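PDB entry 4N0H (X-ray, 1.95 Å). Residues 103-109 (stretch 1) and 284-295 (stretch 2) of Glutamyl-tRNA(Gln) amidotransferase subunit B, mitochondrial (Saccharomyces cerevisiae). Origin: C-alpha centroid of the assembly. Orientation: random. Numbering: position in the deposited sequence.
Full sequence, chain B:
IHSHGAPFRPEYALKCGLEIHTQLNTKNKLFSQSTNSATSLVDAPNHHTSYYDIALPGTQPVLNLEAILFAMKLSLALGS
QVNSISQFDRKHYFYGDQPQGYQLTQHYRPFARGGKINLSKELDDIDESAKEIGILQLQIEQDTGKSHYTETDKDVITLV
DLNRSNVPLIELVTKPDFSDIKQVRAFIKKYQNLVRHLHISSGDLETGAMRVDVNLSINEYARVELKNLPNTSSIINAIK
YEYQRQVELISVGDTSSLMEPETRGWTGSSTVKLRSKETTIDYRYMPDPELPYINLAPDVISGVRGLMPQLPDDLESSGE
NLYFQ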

ATOM      1  N   GLN B 103      10.622   7.311  -3.108  1.00 26.69           N
ATOM      2  CA  GLN B 103      11.502   7.340  -1.950  1.00 25.86           C
ATOM      3  C   GLN B 103      10.654   7.534  -0.701  1.00 24.46           C
ATOM      4  O   GLN B 103       9.720   8.334  -0.706  1.00 26.62           O
ATOM      5  CB  GLN B 103      12.495   8.497  -2.080  1.00 29.11           C
ATOM      6  CG  GLN B 103      13.372   8.704  -0.853  1.00 37.69           C
ATOM      7  CD  GLN B 103      14.042  10.071  -0.830  1.00 42.30           C
ATOM      8  OE1 GLN B 103      15.186  10.206  -0.398  1.00 48.14           O
ATOM      9  NE2 GLN B 103      13.328  11.091  -1.288  1.00 36.42           N
ATOM     10  N   LEU B 104      10.963   6.792   0.358  1.00 18.94           N
ATOM     11  CA  LEU B 104      10.331   7.017   1.653  1.00 24.55           C
ATOM     12  C   LEU B 104      11.072   8.108   2.415  1.00 25.59           C
ATOM     13  O   LEU B 104      12.293   8.054   2.572  1.00 25.10           O
ATOM     14  CB  LEU B 104      10.280   5.728   2.469  1.00 19.03           C
ATOM     15  CG  LEU B 104       9.232   4.727   1.990  1.00 20.83           C
ATOM     16  CD1 LEU B 104       9.437   3.362   2.645  1.00 20.37           C
ATOM     17  CD2 LEU B 104       7.832   5.267   2.285  1.00 21.92           C
ATOM     18  N   THR B 105      10.321   9.103   2.870  1.00 27.99           N
ATOM     19  CA  THR B 105      10.883  10.283   3.516  1.00 30.15           C
ATOM     20  C   THR B 105       9.812  10.907   4.397  1.00 26.80           C
ATOM     21  O   THR B 105       8.632  10.651   4.211  1.00 31.46           O
ATOM     22  CB  THR B 105      11.366  11.325   2.477  1.00 34.54           C
ATOM     23  OG1 THR B 105      11.935  12.454   3.154  1.00 40.46           O
ATOM     24  CG2 THR B 105      10.217  11.790   1.597  1.00 35.94           C
ATOM     25  N   GLN B 106      10.221  11.721   5.360  1.00 31.59           N
ATOM     26  CA  GLN B 106       9.264  12.334   6.271  1.00 31.09           C
ATOM     27  C   GLN B 106       8.901  13.748   5.842  1.00 36.59           C
ATOM     28  O   GLN B 106       9.366  14.724   6.428  1.00 43.60           O
ATOM     29  CB  GLN B 106       9.819  12.340   7.689  1.00 27.62           C
ATOM     30  CG  GLN B 106      10.256  10.976   8.170  1.00 26.30           C
ATOM     31  CD  GLN B 106      10.540  10.965   9.654  1.00 29.97           C
ATOM     32  OE1 GLN B 106      11.484  11.603  10.118  1.00 29.29           O
ATOM     33  NE2 GLN B 106       9.706  10.255  10.412  1.00 31.18           N
ATOM     34  N   HIS B 107       8.057  13.848   4.821  1.00 32.78           N
ATOM     35  CA  HIS B 107       7.685  15.134   4.244  1.00 33.83           C
ATOM     36  C   HIS B 107       6.711  15.930   5.114  1.00 36.69           C
ATOM     37  O   HIS B 107       7.018  17.044   5.540  1.00 41.00           O
ATOM     38  CB  HIS B 107       7.103  14.931   2.841  1.00 35.60           C
ATOM     39  CG  HIS B 107       6.668  16.200   2.177  1.00 40.71           C
ATOM     40  ND1 HIS B 107       5.341  16.534   2.005  1.00 43.46           N
ATOM     41  CD2 HIS B 107       7.383  17.218   1.641  1.00 38.88           C
ATOM     42  CE1 HIS B 107       5.259  17.703   1.396  1.00 41.42           C
ATOM     43  NE2 HIS B 107       6.484  18.139   1.163  1.00 41.55           N
ATOM     44  N   TYR B 108       5.539  15.360   5.376  1.00 31.49           N
ATOM     45  CA  TYR B 108       4.484  16.066   6.107  1.00 31.51           C
ATOM     46  C   TYR B 108       4.738  16.159   7.610  1.00 32.25           C
ATOM     47  O   TYR B 108       4.369  17.146   8.242  1.00 31.73           O
ATOM     48  CB  TYR B 108       3.119  15.403   5.878  1.00 32.88           C
ATOM     49  CG  TYR B 108       2.643  15.429   4.445  1.00 36.21           C
ATOM     50  CD1 TYR B 108       2.310  16.628   3.826  1.00 38.98           C
ATOM     51  CD2 TYR B 108       2.514  14.254   3.714  1.00 33.92           C
ATOM     52  CE1 TYR B 108       1.874  16.656   2.514  1.00 41.81           C
ATOM     53  CE2 TYR B 108       2.073  14.270   2.407  1.00 34.89           C
ATOM     54  CZ  TYR B 108       1.756  15.474   1.811  1.00 40.00           C
ATOM     55  OH  TYR B 108       1.317  15.499   0.505  1.00 42.64           O
ATOM     56  N   ARG B 109       5.339  15.119   8.182  1.00 31.60           N
ATOM     57  CA  ARG B 109       5.560  15.059   9.625  1.00 33.03           C
ATOM     58  C   ARG B 109       6.977  14.595   9.953  1.00 29.12           C
ATOM     59  O   ARG B 109       7.226  13.404  10.126  1.00 29.51           O
ATOM     60  CB  ARG B 109       4.538  14.134  10.292  1.00 35.54           C
ATOM     61  CG  ARG B 109       3.084  14.510  10.025  1.00 38.38           C
ATOM     62  CD  ARG B 109       2.154  13.833  11.018  1.00 49.68           C
ATOM     63  NE  ARG B 109       2.536  14.138  12.397  1.00 60.39           N
ATOM     64  CZ  ARG B 109       2.134  15.216  13.064  1.00 66.99           C
ATOM     65  NH1 ARG B 109       1.332  16.099  12.482  1.00 69.93           N
ATOM     66  NH2 ARG B 109       2.533  15.412  14.314  1.00 66.13           N
ATOM     67  N   ARG B 284       3.774  13.939  -5.826  1.00 30.45           N
ATOM     68  CA  ARG B 284       2.582  13.247  -5.348  1.00 27.70           C
ATOM     69  C   ARG B 284       2.806  12.606  -3.980  1.00 28.72           C
ATOM     70  O   ARG B 284       2.546  11.414  -3.789  1.00 27.52           O
ATOM     71  CB  ARG B 284       2.121  12.208  -6.377  1.00 25.36           C
ATOM     72  CG  ARG B 284       1.499  12.824  -7.637  1.00 29.64           C
ATOM     73  CD  ARG B 284       1.815  12.017  -8.886  1.00 32.75           C
ATOM     74  NE  ARG B 284       3.235  12.090  -9.217  1.00 33.60           N
ATOM     75  CZ  ARG B 284       3.966  11.067  -9.646  1.00 31.04           C
ATOM     76  NH1 ARG B 284       3.423   9.868  -9.809  1.00 30.41           N
ATOM     77  NH2 ARG B 284       5.250  11.245  -9.903  1.00 29.28           N
ATOM     78  N   TYR B 285       3.307  13.408  -3.041  1.00 26.26           N
ATOM     79  CA  TYR B 285       3.574  12.946  -1.681  1.00 29.35           C
ATOM     80  C   TYR B 285       2.337  12.294  -1.072  1.00 31.83           C
ATOM     81  O   TYR B 285       1.273  12.904  -0.998  1.00 33.11           O
ATOM     82  CB  TYR B 285       4.022  14.102  -0.789  1.00 26.62           C
ATOM     83  CG  TYR B 285       5.376  14.687  -1.138  1.00 31.52           C
ATOM     84  CD1 TYR B 285       5.476  15.914  -1.782  1.00 36.14           C
ATOM     85  CD2 TYR B 285       6.552  14.020  -0.810  1.00 31.49           C
ATOM     86  CE1 TYR B 285       6.704  16.463  -2.092  1.00 39.89           C
ATOM     87  CE2 TYR B 285       7.788  14.562  -1.118  1.00 38.33           C
ATOM     88  CZ  TYR B 285       7.856  15.784  -1.761  1.00 38.65           C
ATOM     89  OH  TYR B 285       9.078  16.331  -2.076  1.00 40.82           O
ATOM     90  N   MET B 286       2.491  11.046  -0.651  1.00 27.18           N
ATOM     91  CA  MET B 286       1.408  10.283  -0.049  1.00 25.58           C
ATOM     92  C   MET B 286       1.936   9.622   1.207  1.00 23.57           C
ATOM     93  O   MET B 286       2.955   8.938   1.158  1.00 22.72           O
ATOM     94  CB  MET B 286       0.917   9.204  -1.021  1.00 24.59           C
ATOM     95  CG  MET B 286      -0.301   8.426  -0.533  1.00 33.29           C
ATOM     96  SD  MET B 286      -0.779   7.073  -1.642  1.00 37.37           S
ATOM     97  CE  MET B 286       0.582   5.937  -1.406  1.00 35.95           C
ATOM     98  N   PRO B 287       1.255   9.829   2.343  1.00 25.76           N
ATOM     99  CA  PRO B 287       1.651   9.104   3.553  1.00 27.43           C
ATOM    100  C   PRO B 287       1.656   7.608   3.268  1.00 29.40           C
ATOM    101  O   PRO B 287       0.726   7.118   2.622  1.00 25.73           O
ATOM    102  CB  PRO B 287       0.539   9.450   4.539  1.00 28.92           C
ATOM    103  CG  PRO B 287       0.052  10.787   4.089  1.00 29.46           C
ATOM    104  CD  PRO B 287       0.125  10.741   2.588  1.00 29.70           C
ATOM    105  N   ASP B 288       2.694   6.899   3.703  1.00 23.72           N
ATOM    106  CA  ASP B 288       2.762   5.471   3.440  1.00 25.62           C
ATOM    107  C   ASP B 288       1.592   4.756   4.114  1.00 26.53           C
ATOM    108  O   ASP B 288       1.325   4.969   5.294  1.00 28.18           O
ATOM    109  CB  ASP B 288       4.091   4.877   3.894  1.00 26.32           C
ATOM    110  CG  ASP B 288       4.302   3.474   3.370  1.00 24.00           C
ATOM    111  OD1 ASP B 288       3.869   2.512   4.042  1.00 24.39           O
ATOM    112  OD2 ASP B 288       4.895   3.332   2.282  1.00 25.58           O
ATOM    113  N   PRO B 289       0.868   3.928   3.348  1.00 29.30           N
ATOM    114  CA  PRO B 289      -0.329   3.268   3.879  1.00 28.78           C
ATOM    115  C   PRO B 289      -0.025   2.029   4.717  1.00 30.09           C
ATOM    116  O   PRO B 289      -0.942   1.493   5.336  1.00 30.16           O
ATOM    117  CB  PRO B 289      -1.110   2.890   2.616  1.00 29.75           C
ATOM    118  CG  PRO B 289      -0.074   2.763   1.552  1.00 30.25           C
ATOM    119  CD  PRO B 289       1.016   3.746   1.891  1.00 26.55           C
ATOM    120  N   GLU B 290       1.234   1.596   4.752  1.00 29.61           N
ATOM    121  CA  GLU B 290       1.612   0.388   5.488  1.00 27.56           C
ATOM    122  C   GLU B 290       2.345   0.655   6.803  1.00 28.61           C
ATOM    123  O   GLU B 290       2.092  -0.008   7.809  1.00 25.91           O
ATOM    124  CB  GLU B 290       2.480  -0.517   4.617  1.00 29.16           C
ATOM    125  CG  GLU B 290       1.781  -1.066   3.397  1.00 31.07           C
ATOM    126  CD  GLU B 290       2.526  -2.241   2.795  1.00 30.17           C
ATOM    127  OE1 GLU B 290       3.731  -2.092   2.491  1.00 30.54           O
ATOM    128  OE2 GLU B 290       1.911  -3.318   2.644  1.00 29.93           O
ATOM    129  N   LEU B 291       3.262   1.614   6.788  1.00 25.81           N
ATOM    130  CA  LEU B 291       4.105   1.874   7.948  1.00 23.41           C
ATOM    131  C   LEU B 291       3.329   2.534   9.087  1.00 25.26           C
ATOM    132  O   LEU B 291       2.563   3.469   8.865  1.00 23.92           O
ATOM    133  CB  LEU B 291       5.304   2.737   7.551  1.00 23.03           C
ATOM    134  CG  LEU B 291       6.262   2.086   6.550  1.00 22.90           C
ATOM    135  CD1 LEU B 291       7.167   3.127   5.918  1.00 21.34           C
ATOM    136  CD2 LEU B 291       7.086   1.003   7.238  1.00 21.03           C
ATOM    137  N   PRO B 292       3.525   2.041  10.317  1.00 29.20           N
ATOM    138  CA  PRO B 292       2.888   2.662  11.484  1.00 29.30           C
ATOM    139  C   PRO B 292       3.488   4.036  11.751  1.00 26.99           C
ATOM    140  O   PRO B 292       4.641   4.258  11.399  1.00 23.93           O
ATOM    141  CB  PRO B 292       3.264   1.719  12.637  1.00 35.39           C
ATOM    142  CG  PRO B 292       3.723   0.444  11.983  1.00 37.99           C
ATOM    143  CD  PRO B 292       4.331   0.865  10.682  1.00 31.39           C
ATOM    144  N   TYR B 293       2.721   4.938  12.359  1.00 30.56           N
ATOM    145  CA  TYR B 293       3.258   6.210  12.833  1.00 35.90           C
ATOM    146  C   TYR B 293       4.409   5.962  13.801  1.00 37.06           C
ATOM    147  O   TYR B 293       4.446   4.938  14.479  1.00 40.08           O
ATOM    148  CB  TYR B 293       2.188   7.001  13.584  1.00 41.19           C
ATOM    149  CG  TYR B 293       1.037   7.511  12.751  1.00 46.90           C
ATOM    150  CD1 TYR B 293       1.251   8.153  11.538  1.00 48.72           C
ATOM    151  CD2 TYR B 293      -0.270   7.359  13.190  1.00 54.01           C
ATOM    152  CE1 TYR B 293       0.189   8.626  10.784  1.00 49.87           C
ATOM    153  CE2 TYR B 293      -1.335   7.826  12.447  1.00 55.72           C
ATOM    154  CZ  TYR B 293      -1.105   8.457  11.247  1.00 54.02           C
ATOM    155  OH  TYR B 293      -2.182   8.916  10.519  1.00 55.33           O
ATOM    156  N   ILE B 294       5.349   6.898  13.861  1.00 30.64           N
ATOM    157  CA  ILE B 294       6.330   6.906  14.934  1.00 32.12           C
ATOM    158  C   ILE B 294       5.700   7.644  16.110  1.00 31.29           C
ATOM    159  O   ILE B 294       5.494   8.853  16.044  1.00 30.86           O
ATOM    160  CB  ILE B 294       7.634   7.616  14.510  1.00 35.54           C
ATOM    161  CG1 ILE B 294       8.356   6.808  13.430  1.00 37.76           C
ATOM    162  CG2 ILE B 294       8.560   7.842  15.711  1.00 34.81           C
ATOM    163  CD1 ILE B 294       9.639   7.446  12.952  1.00 35.80           C
ATOM    164  N   ASN B 295       5.376   6.910  17.171  1.00 29.90           N
ATOM    165  CA  ASN B 295       4.741   7.491  18.352  1.00 32.60           C
ATOM    166  C   ASN B 295       5.521   7.148  19.613  1.00 31.49           C
ATOM    167  O   ASN B 295       5.282   6.119  20.239  1.00 33.41           O
ATOM    168  CB  ASN B 295       3.299   6.998  18.475  1.00 37.53           C
ATOM    169  CG  ASN B 295       2.550   7.652  19.622  1.00 43.63           C
ATOM    170  OD1 ASN B 295       3.020   8.618  20.224  1.00 46.96           O
ATOM    171  ND2 ASN B 295       1.370   7.127  19.925  1.00 47.02           N
TER

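The contact between the two stretches, which lie at least 177 residues apart in sequence, buries 407 Å² in total and is built from side chains rather than from paired backbones; the nearest CA atoms across it remain more than 7 Å apart. Its centre is aromatic. Tyr 285, which gives up more surface to the other stretch than any other residue here, points its CA-to-CB bond toward stretch 1 and lays its phenol ring against the imidazole of His 107. The two rings form a face-to-face stack, with centroids 3.7 Å apart and planes inclined by only 1°; the closest approach is 3.6 Å, from His 107 ND1 to Tyr 285 CG. His 107 reaches this position with a t chi1 rotamer, while Tyr 285 meets it in the m rotamer. Two flat aromatic rings suit such a site, since their faces can lie against each other at van der Waals distance.

Next to this stack, Tyr 108 also points toward stretch 2 and extends its ring along the backbone of Tyr 285 to Pro 287. Its CZ lies 3.7 Å from CB of Tyr 285, and its CE2 lies 4.0 Å from CD of Pro 287, whose compact ring supplies an apolar surface without a long side chain. Met 286, between them, turns its side chain away, so that strand residue presents little but backbone to the tyrosine.

Farther along, the CA-to-CB bond of Leu 104 points sideways, but the end of the side chain comes nearer stretch 2. Its CD1 packs 4.0 Å from CD1 of Leu 291, a small apolar contact between branched side chains. Gln 106 behaves similarly: its CB points away, yet the amide end returns to place NE2 3.8 Å from CD1 of Ile 294. This is a packing contact, and OE1 of the same amide is hydrogen-bonded elsewhere in the structure.

Polar groups complete the contact. The phenol of Tyr 108 donates the sole hydrogen bond between the stretches, from OH to the carbonyl O of Tyr 285 at 3.0 Å. A tyrosine therefore serves two purposes here, its ring packing on carbon while its hydroxyl satisfies a main-chain acceptor. Asp 288, buried and directed toward stretch 1, places OD2 3.5 Å from CD2 of Leu 104, a packing contact only; OD2 is hydrogen-bonded elsewhere in the structure, and OD1 accepts from N of Glu 290 at 2.9 Å and from N of Leu 291 at 3.0 Å, within stretch 2, tying down the turn that leads to Leu 291.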